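Local coordinates for putative uncharacterized protein Ta0848 (Thermoplasma acidophilum, PDB 4MN7), which acts as a type II free methionine-R-sulfoxide reductase built on a GAF domain, probably reducing free methionine-R-sulfoxide to methionine, at residues A[61-64]-A[69-72]; A[90-95]-A[122-127]; A[94-99]-A[104-109]. The protein carries 1 engineered substitution. One frame throughout, in Å; residues are numbered along the deposited sequence.

Contact 1. Residues A[61-64]-A[69-72]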
ATOM      1  N   SER A  61      -3.785  15.334 -16.768  1.00 37.23           N
ATOM      2  CA  SER A  61      -4.127  16.556 -16.048  1.00 33.65           C
ATOM      3  C   SER A  61      -5.563  16.593 -15.727  1.00 32.97           C
ATOM      4  O   SER A  61      -5.968  17.063 -14.638  1.00 33.17           O
ATOM      5  CB  SER A  61      -3.872  17.798 -16.936  1.00 36.29           C
ATOM      6  OG  SER A  61      -2.538  17.775 -17.259  1.00 38.61           O
ATOM      7  N   LEU A  62      -6.349  16.160 -16.710  1.00 27.83           N
ATOM      8  CA  LEU A  62      -7.794  16.269 -16.595  1.00 38.61           C
ATOM      9  C   LEU A  62      -8.320  15.612 -15.319  1.00 34.13           C
ATOM     10  O   LEU A  62      -9.179  16.185 -14.666  1.00 36.59           O
ATOM     11  CB  LEU A  62      -8.526  15.753 -17.858  1.00 37.34           C
ATOM     12  CG  LEU A  62      -9.884  16.341 -18.176  1.00 51.01           C
ATOM     13  CD1 LEU A  62      -9.732  17.851 -18.318  1.00 52.80           C
ATOM     14  CD2 LEU A  62     -10.482  15.733 -19.458  1.00 50.89           C
ATOM     15  N   ALA A  63      -7.788  14.444 -14.947  1.00 32.94           N
ATOM     16  CA  ALA A  63      -8.341  13.733 -13.787  1.00 33.52           C
ATOM     17  C   ALA A  63      -8.147  14.542 -12.509  1.00 35.32           C
ATOM     18  O   ALA A  63      -8.948  14.526 -11.613  1.00 30.85           O
ATOM     19  CB  ALA A  63      -7.701  12.392 -13.639  1.00 35.77           C
ATOM     20  N   VAL A  64      -7.016  15.194 -12.422  1.00 32.84           N
ATOM     21  CA  VAL A  64      -6.692  15.971 -11.266  1.00 31.91           C
ATOM     22  C   VAL A  64      -7.470  17.265 -11.328  1.00 35.89           C
ATOM     23  O   VAL A  64      -7.920  17.719 -10.306  1.00 32.65           O
ATOM     24  CB  VAL A  64      -5.188  16.245 -11.201  1.00 37.08           C
ATOM     25  CG1 VAL A  64      -4.891  17.406 -10.281  1.00 47.30           C
ATOM     26  CG2 VAL A  64      -4.517  14.993 -10.631  1.00 38.06           C
ATOM     27  N   ILE A  69     -12.622  10.479 -12.628  1.00 35.59           N
ATOM     28  CA  ILE A  69     -12.074   9.554 -13.588  1.00 34.96           C
ATOM     29  C   ILE A  69     -12.174  10.119 -14.980  1.00 37.55           C
ATOM     30  O   ILE A  69     -13.179  10.706 -15.363  1.00 33.47           O
ATOM     31  CB  ILE A  69     -12.828   8.228 -13.564  1.00 37.22           C
ATOM     32  CG1 ILE A  69     -12.464   7.451 -12.284  1.00 40.30           C
ATOM     33  CG2 ILE A  69     -12.474   7.363 -14.759  1.00 38.83           C
ATOM     34  CD1 ILE A  69     -13.317   6.250 -12.021  1.00 35.98           C
ATOM     35  N   VAL A  70     -11.126   9.910 -15.760  1.00 33.63           N
ATOM     36  CA  VAL A  70     -11.184  10.262 -17.187  1.00 34.09           C
ATOM     37  C   VAL A  70     -10.926   8.955 -17.884  1.00 34.56           C
ATOM     38  O   VAL A  70      -9.877   8.302 -17.666  1.00 38.24           O
ATOM     39  CB  VAL A  70     -10.142  11.320 -17.547  1.00 36.45           C
ATOM     40  CG1 VAL A  70     -10.046  11.503 -19.063  1.00 46.26           C
ATOM     41  CG2 VAL A  70     -10.581  12.639 -16.920  1.00 40.16           C
ATOM     42  N   ASN A  71     -11.825   8.588 -18.766  1.00 34.76           N
ATOM     43  CA  ASN A  71     -11.722   7.276 -19.427  1.00 41.18           C
ATOM     44  C   ASN A  71     -11.892   7.513 -20.890  1.00 45.21           C
ATOM     45  O   ASN A  71     -13.009   7.747 -21.293  1.00 44.16           O
ATOM     46  CB  ASN A  71     -12.811   6.321 -18.927  1.00 39.42           C
ATOM     47  CG  ASN A  71     -12.725   4.909 -19.557  1.00 44.20           C
ATOM     48  OD1 ASN A  71     -11.985   4.667 -20.530  1.00 41.53           O
ATOM     49  ND2 ASN A  71     -13.560   3.979 -19.037  1.00 45.50           N
ATOM     50  N   GLU A  72     -10.789   7.454 -21.664  1.00 43.98           N
ATOM     51  CA  GLU A  72     -10.837   7.616 -23.130  1.00 39.64           C
ATOM     52  C   GLU A  72     -10.934   6.242 -23.798  1.00 37.78           C
ATOM     53  O   GLU A  72     -10.006   5.450 -23.756  1.00 40.12           O
ATOM     54  CB  GLU A  72      -9.616   8.366 -23.617  1.00 40.57           C
ATOM     55  CG  GLU A  72      -9.498   8.404 -25.113  1.00 43.75           C
ATOM     56  CD  GLU A  72     -10.745   9.035 -25.736  1.00 48.30           C
ATOM     57  OE1 GLU A  72     -11.450   8.379 -26.559  1.00 49.57           O
ATOM     58  OE2 GLU A  72     -11.051  10.181 -25.349  1.00 54.88           O
TER

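Contact 2. Residues A[90-95]-A[122-127]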
ATOM      1  N   SER A  90      -6.687   2.748 -25.658  1.00 40.27           N
ATOM      2  CA  SER A  90      -7.559   3.334 -24.619  1.00 38.00           C
ATOM      3  C   SER A  90      -6.763   3.623 -23.370  1.00 34.38           C
ATOM      4  O   SER A  90      -5.703   3.034 -23.151  1.00 33.41           O
ATOM      5  CB  SER A  90      -8.869   2.533 -24.373  1.00 40.87           C
ATOM      6  OG  SER A  90      -8.619   1.184 -24.042  1.00 45.44           O
ATOM      7  N   GLU A  91      -7.265   4.563 -22.578  1.00 37.17           N
ATOM      8  CA  GLU A  91      -6.547   5.046 -21.433  1.00 38.89           C
ATOM      9  C   GLU A  91      -7.526   5.575 -20.361  1.00 40.86           C
ATOM     10  O   GLU A  91      -8.529   6.229 -20.674  1.00 38.65           O
ATOM     11  CB  GLU A  91      -5.586   6.158 -21.833  1.00 36.80           C
ATOM     12  CG  GLU A  91      -4.759   6.686 -20.640  1.00 40.94           C
ATOM     13  CD  GLU A  91      -3.723   7.708 -21.013  1.00 43.21           C
ATOM     14  OE1 GLU A  91      -3.731   8.089 -22.200  1.00 45.31           O
ATOM     15  OE2 GLU A  91      -2.902   8.107 -20.149  1.00 37.65           O
ATOM     16  N   ILE A  92      -7.210   5.264 -19.097  1.00 36.31           N
ATOM     17  CA  ILE A  92      -8.043   5.660 -17.971  1.00 38.09           C
ATOM     18  C   ILE A  92      -7.123   6.257 -16.940  1.00 34.52           C
ATOM     19  O   ILE A  92      -5.997   5.800 -16.752  1.00 32.67           O
ATOM     20  CB  ILE A  92      -8.861   4.499 -17.416  1.00 37.06           C
ATOM     21  CG1 ILE A  92      -9.879   5.012 -16.402  1.00 38.33           C
ATOM     22  CG2 ILE A  92      -7.946   3.461 -16.844  1.00 36.61           C
ATOM     23  CD1 ILE A  92     -10.818   3.974 -15.861  1.00 36.36           C
ATOM     24  N   VAL A  93      -7.572   7.352 -16.373  1.00 32.07           N
ATOM     25  CA  VAL A  93      -6.827   8.041 -15.355  1.00 30.90           C
ATOM     26  C   VAL A  93      -7.774   8.218 -14.186  1.00 29.94           C
ATOM     27  O   VAL A  93      -8.821   8.804 -14.331  1.00 33.78           O
ATOM     28  CB  VAL A  93      -6.311   9.378 -15.809  1.00 32.30           C
ATOM     29  CG1 VAL A  93      -5.348   9.958 -14.771  1.00 34.30           C
ATOM     30  CG2 VAL A  93      -5.569   9.272 -17.122  1.00 30.77           C
ATOM     31  N   VAL A  94      -7.365   7.722 -13.029  1.00 32.03           N
ATOM     32  CA  VAL A  94      -8.232   7.668 -11.865  1.00 30.02           C
ATOM     33  C   VAL A  94      -7.558   8.475 -10.796  1.00 29.67           C
ATOM     34  O   VAL A  94      -6.421   8.190 -10.470  1.00 34.33           O
ATOM     35  CB  VAL A  94      -8.270   6.238 -11.390  1.00 30.90           C
ATOM     36  CG1 VAL A  94      -9.025   6.147 -10.094  1.00 30.81           C
ATOM     37  CG2 VAL A  94      -8.877   5.348 -12.470  1.00 33.86           C
ATOM     38  N   PRO A  95      -8.197   9.533 -10.287  1.00 28.29           N
ATOM     39  CA  PRO A  95      -7.589  10.385  -9.241  1.00 30.72           C
ATOM     40  C   PRO A  95      -7.364   9.666  -7.941  1.00 32.86           C
ATOM     41  O   PRO A  95      -8.181   8.830  -7.559  1.00 34.01           O
ATOM     42  CB  PRO A  95      -8.618  11.484  -9.032  1.00 28.24           C
ATOM     43  CG  PRO A  95      -9.870  10.910  -9.551  1.00 28.40           C
ATOM     44  CD  PRO A  95      -9.532   9.993 -10.631  1.00 27.77           C
ATOM     45  N   ALA A 122     -14.951   1.442 -11.147  1.00 33.90           N
ATOM     46  CA  ALA A 122     -15.301   1.329  -9.720  1.00 34.15           C
ATOM     47  C   ALA A 122     -14.180   0.590  -8.951  1.00 32.48           C
ATOM     48  O   ALA A 122     -13.770   0.995  -7.868  1.00 35.16           O
ATOM     49  CB  ALA A 122     -16.648   0.607  -9.572  1.00 34.53           C
ATOM     50  N   MET A 123     -13.585  -0.419  -9.563  1.00 33.35           N
ATOM     51  CA  MET A 123     -12.533  -1.190  -8.873  1.00 32.97           C
ATOM     52  C   MET A 123     -11.321  -0.302  -8.733  1.00 32.09           C
ATOM     53  O   MET A 123     -10.718  -0.265  -7.683  1.00 32.74           O
ATOM     54  CB  MET A 123     -12.250  -2.462  -9.624  1.00 36.76           C
ATOM     55  CG  MET A 123     -11.240  -3.394  -8.977  1.00 52.98           C
ATOM     56  SD  MET A 123     -11.694  -4.218  -7.432  1.00 54.40           S
ATOM     57  CE  MET A 123     -13.343  -4.516  -7.818  1.00 35.66           C
ATOM     58  N   LEU A 124     -10.961   0.422  -9.792  1.00 30.81           N
ATOM     59  CA  LEU A 124      -9.828   1.357  -9.711  1.00 32.21           C
ATOM     60  C   LEU A 124     -10.046   2.521  -8.722  1.00 31.05           C
ATOM     61  O   LEU A 124      -9.096   2.933  -8.043  1.00 30.78           O
ATOM     62  CB  LEU A 124      -9.457   1.900 -11.128  1.00 32.09           C
ATOM     63  CG  LEU A 124      -8.852   0.789 -12.022  1.00 34.26           C
ATOM     64  CD1 LEU A 124      -8.747   1.206 -13.465  1.00 36.99           C
ATOM     65  CD2 LEU A 124      -7.484   0.384 -11.520  1.00 35.94           C
ATOM     66  N   SER A 125     -11.268   3.063  -8.605  1.00 29.50           N
ATOM     67  CA  SER A 125     -11.552   4.022  -7.543  1.00 27.86           C
ATOM     68  C   SER A 125     -11.300   3.476  -6.170  1.00 26.38           C
ATOM     69  O   SER A 125     -10.817   4.205  -5.293  1.00 29.50           O
ATOM     70  CB  SER A 125     -12.980   4.614  -7.537  1.00 31.34           C
ATOM     71  OG  SER A 125     -13.272   4.923  -8.842  1.00 43.25           O
ATOM     72  N   SER A 126     -11.720   2.243  -5.937  1.00 30.50           N
ATOM     73  CA  SER A 126     -11.453   1.603  -4.658  1.00 28.37           C
ATOM     74  C   SER A 126      -9.959   1.456  -4.449  1.00 28.62           C
ATOM     75  O   SER A 126      -9.439   1.714  -3.370  1.00 28.70           O
ATOM     76  CB  SER A 126     -12.153   0.254  -4.540  1.00 33.83           C
ATOM     77  OG  SER A 126     -13.544   0.464  -4.297  1.00 31.83           O
ATOM     78  N   ILE A 127      -9.267   1.015  -5.477  1.00 29.46           N
ATOM     79  CA  ILE A 127      -7.829   0.820  -5.353  1.00 28.12           C
ATOM     80  C   ILE A 127      -7.084   2.098  -5.044  1.00 30.83           C
ATOM     81  O   ILE A 127      -6.211   2.152  -4.137  1.00 25.49           O
ATOM     82  CB  ILE A 127      -7.286   0.138  -6.597  1.00 29.47           C
ATOM     83  CG1 ILE A 127      -7.751  -1.321  -6.489  1.00 29.79           C
ATOM     84  CG2 ILE A 127      -5.746   0.217  -6.570  1.00 30.31           C
ATOM     85  CD1 ILE A 127      -7.574  -2.175  -7.664  1.00 37.18           C
TER

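Contact 3. Residues A[94-99]-A[104-109]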
ATOM      1  N   VAL A  94      -7.365   7.722 -13.029  1.00 32.03           N
ATOM      2  CA  VAL A  94      -8.232   7.668 -11.865  1.00 30.02           C
ATOM      3  C   VAL A  94      -7.558   8.475 -10.796  1.00 29.67           C
ATOM      4  O   VAL A  94      -6.421   8.190 -10.470  1.00 34.33           O
ATOM      5  CB  VAL A  94      -8.270   6.238 -11.390  1.00 30.90           C
ATOM      6  CG1 VAL A  94      -9.025   6.147 -10.094  1.00 30.81           C
ATOM      7  CG2 VAL A  94      -8.877   5.348 -12.470  1.00 33.86           C
ATOM      8  N   PRO A  95      -8.197   9.533 -10.287  1.00 28.29           N
ATOM      9  CA  PRO A  95      -7.589  10.385  -9.241  1.00 30.72           C
ATOM     10  C   PRO A  95      -7.364   9.666  -7.941  1.00 32.86           C
ATOM     11  O   PRO A  95      -8.181   8.830  -7.559  1.00 34.01           O
ATOM     12  CB  PRO A  95      -8.618  11.484  -9.032  1.00 28.24           C
ATOM     13  CG  PRO A  95      -9.870  10.910  -9.551  1.00 28.40           C
ATOM     14  CD  PRO A  95      -9.532   9.993 -10.631  1.00 27.77           C
ATOM     15  N   VAL A  96      -6.254   9.981  -7.277  1.00 30.61           N
ATOM     16  CA  VAL A  96      -5.966   9.486  -5.908  1.00 32.09           C
ATOM     17  C   VAL A  96      -6.267  10.616  -4.963  1.00 32.57           C
ATOM     18  O   VAL A  96      -5.695  11.652  -5.095  1.00 33.32           O
ATOM     19  CB  VAL A  96      -4.517   9.016  -5.732  1.00 31.75           C
ATOM     20  CG1 VAL A  96      -4.204   8.655  -4.236  1.00 32.56           C
ATOM     21  CG2 VAL A  96      -4.281   7.834  -6.667  1.00 33.46           C
ATOM     22  N   ARG A  97      -7.230  10.440  -4.084  1.00 30.47           N
ATOM     23  CA  ARG A  97      -7.606  11.485  -3.170  1.00 32.22           C
ATOM     24  C   ARG A  97      -7.186  11.330  -1.690  1.00 31.70           C
ATOM     25  O   ARG A  97      -7.219  10.241  -1.075  1.00 35.55           O
ATOM     26  CB  ARG A  97      -9.109  11.645  -3.174  1.00 31.33           C
ATOM     27  CG  ARG A  97      -9.658  11.947  -4.540  1.00 33.09           C
ATOM     28  CD  ARG A  97     -11.160  11.742  -4.504  1.00 38.86           C
ATOM     29  NE  ARG A  97     -11.728  12.045  -5.785  1.00 36.18           N
ATOM     30  CZ  ARG A  97     -12.698  11.367  -6.343  1.00 36.18           C
ATOM     31  NH1 ARG A  97     -13.251  10.374  -5.707  1.00 42.21           N
ATOM     32  NH2 ARG A  97     -13.167  11.739  -7.524  1.00 37.70           N
ATOM     33  N   TYR A  98      -6.844  12.470  -1.100  1.00 35.93           N
ATOM     34  CA  TYR A  98      -6.395  12.532   0.295  1.00 32.78           C
ATOM     35  C   TYR A  98      -7.080  13.727   0.928  1.00 36.70           C
ATOM     36  O   TYR A  98      -6.892  14.847   0.526  1.00 42.92           O
ATOM     37  CB  TYR A  98      -4.891  12.621   0.346  1.00 37.73           C
ATOM     38  CG  TYR A  98      -4.283  12.426   1.740  1.00 39.28           C
ATOM     39  CD1 TYR A  98      -4.127  13.530   2.636  1.00 41.73           C
ATOM     40  CD2 TYR A  98      -3.903  11.163   2.180  1.00 43.45           C
ATOM     41  CE1 TYR A  98      -3.581  13.353   3.917  1.00 44.77           C
ATOM     42  CE2 TYR A  98      -3.344  10.982   3.441  1.00 45.72           C
ATOM     43  CZ  TYR A  98      -3.169  12.080   4.299  1.00 49.22           C
ATOM     44  OH  TYR A  98      -2.629  11.858   5.547  1.00 53.85           O
ATOM     45  N   GLN A  99      -7.957  13.442   1.871  1.00 41.12           N
ATOM     46  CA  GLN A  99      -8.821  14.456   2.454  1.00 47.57           C
ATOM     47  C   GLN A  99      -9.681  15.112   1.407  1.00 44.81           C
ATOM     48  O   GLN A  99      -9.723  16.304   1.351  1.00 59.22           O
ATOM     49  CB  GLN A  99      -7.966  15.463   3.247  1.00 45.86           C
ATOM     50  CG  GLN A  99      -7.463  14.774   4.508  1.00 48.89           C
ATOM     51  CD  GLN A  99      -6.268  15.408   5.133  1.00 56.92           C
ATOM     52  OE1 GLN A  99      -5.588  16.210   4.526  1.00 68.62           O
ATOM     53  NE2 GLN A  99      -5.994  15.032   6.354  1.00 60.15           N
ATOM     54  N   GLY A 104      -2.743  12.951  -6.664  1.00 31.68           N
ATOM     55  CA  GLY A 104      -2.102  12.156  -7.657  1.00 30.10           C
ATOM     56  C   GLY A 104      -3.094  11.313  -8.398  1.00 30.79           C
ATOM     57  O   GLY A 104      -4.287  11.595  -8.410  1.00 28.83           O
ATOM     58  N   GLU A 105      -2.594  10.321  -9.127  1.00 30.12           N
ATOM     59  CA  GLU A 105      -3.498   9.508  -9.972  1.00 29.92           C
ATOM     60  C   GLU A 105      -2.919   8.189 -10.367  1.00 28.90           C
ATOM     61  O   GLU A 105      -1.683   8.004 -10.339  1.00 29.93           O
ATOM     62  CB  GLU A 105      -3.839  10.325 -11.234  1.00 31.03           C
ATOM     63  CG  GLU A 105      -2.613  10.608 -12.076  1.00 32.93           C
ATOM     64  CD  GLU A 105      -2.904  11.620 -13.199  1.00 34.39           C
ATOM     65  OE1 GLU A 105      -3.844  12.416 -13.095  1.00 38.80           O
ATOM     66  OE2 GLU A 105      -2.256  11.516 -14.219  1.00 33.59           O
ATOM     67  N   ILE A 106      -3.765   7.297 -10.838  1.00 33.14           N
ATOM     68  CA  ILE A 106      -3.315   6.053 -11.474  1.00 32.27           C
ATOM     69  C   ILE A 106      -3.666   6.250 -12.924  1.00 31.85           C
ATOM     70  O   ILE A 106      -4.799   6.532 -13.221  1.00 32.62           O
ATOM     71  CB  ILE A 106      -4.081   4.833 -10.913  1.00 33.69           C
ATOM     72  CG1 ILE A 106      -3.912   4.783  -9.410  1.00 33.34           C
ATOM     73  CG2 ILE A 106      -3.585   3.521 -11.504  1.00 37.61           C
ATOM     74  CD1 ILE A 106      -4.576   3.628  -8.761  1.00 32.47           C
ATOM     75  N   ASP A 107      -2.678   6.069 -13.810  1.00 29.71           N
ATOM     76  CA  ASP A 107      -2.814   6.174 -15.247  1.00 29.04           C
ATOM     77  C   ASP A 107      -2.565   4.838 -15.861  1.00 27.68           C
ATOM     78  O   ASP A 107      -1.487   4.246 -15.675  1.00 28.66           O
ATOM     79  CB  ASP A 107      -1.760   7.176 -15.760  1.00 28.45           C
ATOM     80  CG  ASP A 107      -1.833   7.444 -17.264  1.00 33.07           C
ATOM     81  OD1 ASP A 107      -2.925   7.267 -17.869  1.00 34.39           O
ATOM     82  OD2 ASP A 107      -0.783   7.862 -17.847  1.00 33.14           O
ATOM     83  N   ILE A 108      -3.546   4.347 -16.606  1.00 31.28           N
ATOM     84  CA  ILE A 108      -3.404   3.041 -17.269  1.00 31.22           C
ATOM     85  C   ILE A 108      -3.741   3.123 -18.763  1.00 30.66           C
ATOM     86  O   ILE A 108      -4.797   3.612 -19.156  1.00 29.59           O
ATOM     87  CB  ILE A 108      -4.359   2.020 -16.604  1.00 32.03           C
ATOM     88  CG1 ILE A 108      -4.092   1.935 -15.123  1.00 32.33           C
ATOM     89  CG2 ILE A 108      -4.180   0.654 -17.208  1.00 36.45           C
ATOM     90  CD1 ILE A 108      -5.035   1.003 -14.339  1.00 36.11           C
ATOM     91  N   ASP A 109      -2.869   2.553 -19.577  1.00 30.44           N
ATOM     92  CA  ASP A 109      -3.009   2.475 -21.027  1.00 33.31           C
ATOM     93  C   ASP A 109      -3.340   1.014 -21.376  1.00 35.37           C
ATOM     94  O   ASP A 109      -2.784   0.057 -20.788  1.00 33.20           O
ATOM     95  CB  ASP A 109      -1.640   2.727 -21.752  1.00 37.25           C
ATOM     96  CG  ASP A 109      -1.215   4.205 -21.761  1.00 42.68           C
ATOM     97  OD1 ASP A 109      -0.925   4.741 -20.693  1.00 46.13           O
ATOM     98  OD2 ASP A 109      -1.126   4.812 -22.843  1.00 46.59           O
TER

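Contact 1. Residues A[61-64]-A[69-72]
Val-70 puts a single methyl against the helix turn that carries Leu-62 and Ala-63, and that methyl, CG2, makes all the close contacts. With chi1 at 170°, CG1 stands anti to the backbone N of Val-70, while CG2 swings beside that nitrogen and reaches the helix. Its nearest neighbour is Leu-62 CB, 3.8 Å away. A chi1 of -153° sets the rest of the leucine alongside: Leu-62 CG and CD2 each come to 4.0 Å of the same Val-70 CG2, so the methyl lies against the root and one branch of the leucine, and the two side chains cross at about a right angle. On the next residue, Val-70 CG2 meets the backbone at Ala-63 N (3.9 Å), with Ala-63 CB a little farther off at 4.4 Å.

In the GAF fold this packs helix 59-66 against strand 70-72, an outermost strand of the antiparallel sheet within this chain, and only a short connection separates the two. Val-70 also touches Leu-59, and Ala-63 rests on Val-93 of the adjoining strand. Asn-71 is turned to the other side of the sheet, where its ND2 hydrogen-bonds Phe-116 O and Glu-121 OE2.

Contact 2. Residues A[90-95]-A[122-127]
The hydroxyl of Ser-125 is held within its own helix, OG hydrogen-bonding the carbonyl O of Glu-121 one turn earlier, while the residue meets Val-94 of the strand through its backbone: Ser-125 N lies 4.1 Å from Val-94 CG1. The contact as a whole has no hydrogen bond across it. This is the helix-on-sheet layer of the GAF fold, in which helix 118-136 lies over one face of the antiparallel sheet. Strand 90-95 and helix 122-127 run in roughly the same direction, 40° apart, and their axes approach to 8.3 Å.

The two methyls of Val-94 divide the work. Val-94 CG1, anti to the backbone N at a chi1 of 174°, also reaches the preceding residue of the helix backbone, 3.8 Å from Leu-124 O. CG2 of the same valine meets the foot of the leucine side chain at Leu-124 CB, 3.7 Å away, and the two side chains run at about a right angle to one another. The packing spreads beyond this pair, since Val-94 also touches Ala-128 in the following turn and Leu-124 rests on Ile-108 of the neighbouring strand and on Tyr-25.

The helix serves two partners. While Leu-124 faces the sheet, Met-123, Ser-126 and Ile-127 pack on Leu-3 of the second subunit, which places this helix between its own sheet and the dimer partner.

Leu-124 extends beyond CG toward the earlier part of the strand, and Ile-92 answers with its short branch: Ile-92 CG2, set between its own backbone N and carbonyl carbon, meets Leu-124 CD1 at 4.1 Å.

Contact 3. Residues A[94-99]-A[104-109]
The flat carbonyl groups of Val-94 and Ile-106 each receive the other residue's N-H within their own plane, whereas that of Gly-104 is approached over its face, with Val-96 N 49° out of the plane. The first two bonds close a ring between the strands: Val-94 N to Ile-106 O and Ile-106 N to Val-94 O are both 2.8 Å. The third, from Val-96 N to Gly-104 O, is equally short and nearly straight at the hydrogen, 175°, despite its tilted acceptor. These rungs belong to the beta hairpin 90-98/101-110 of the antiparallel GAF sheet, between strands 27-34 and 70-72.

Val-94, Val-96 and Ile-106 share one face; Pro-95 and Glu-105 lie on the opposite one as a non-hydrogen-bonded pair. Val-96 CG2, beside its own backbone N, reaches diagonally to Ile-106 CG1 at 4.1 Å and passes over Glu-105 CA. Glu-105 CB lies 3.4 Å from Val-94 O, and at a chi1 of 63° the glutamate chain then leads off toward Ala-63 and Val-64 of helix 59-66.

Val-94 and Val-96 turn apolar side chains to helix 118-136, Val-96 onto Ala-132, and the paired backbone groups pay for burying the amides of Val-94 and Ile-106.

In the fold
The contacts meet at strand 90-98: contact 3 pairs it within the sheet, contact 2 packs a helix on it, and contact 1 brings in the adjoining strand 70-72. Contacts 2 and 3 share Val-94 and Pro-95, and their centres lie about 7 Å apart; the centre of contact 1 is about 9 Å from each. Backbone bonds join them: Val-70 O to Val-93 N is 2.8 Å, and Ile-92 O to Ile-108 N is 2.9 Å. Helix 59-66 of contact 1 covers the face with Val-93 and Glu-105, helix 118-136 of contact 2 the face with Ile-92 and Val-94. Ile-69 CD1 reaches Ser-125 OG, 3.4 Å away, so residues 69-72 touch helix 118-136 too.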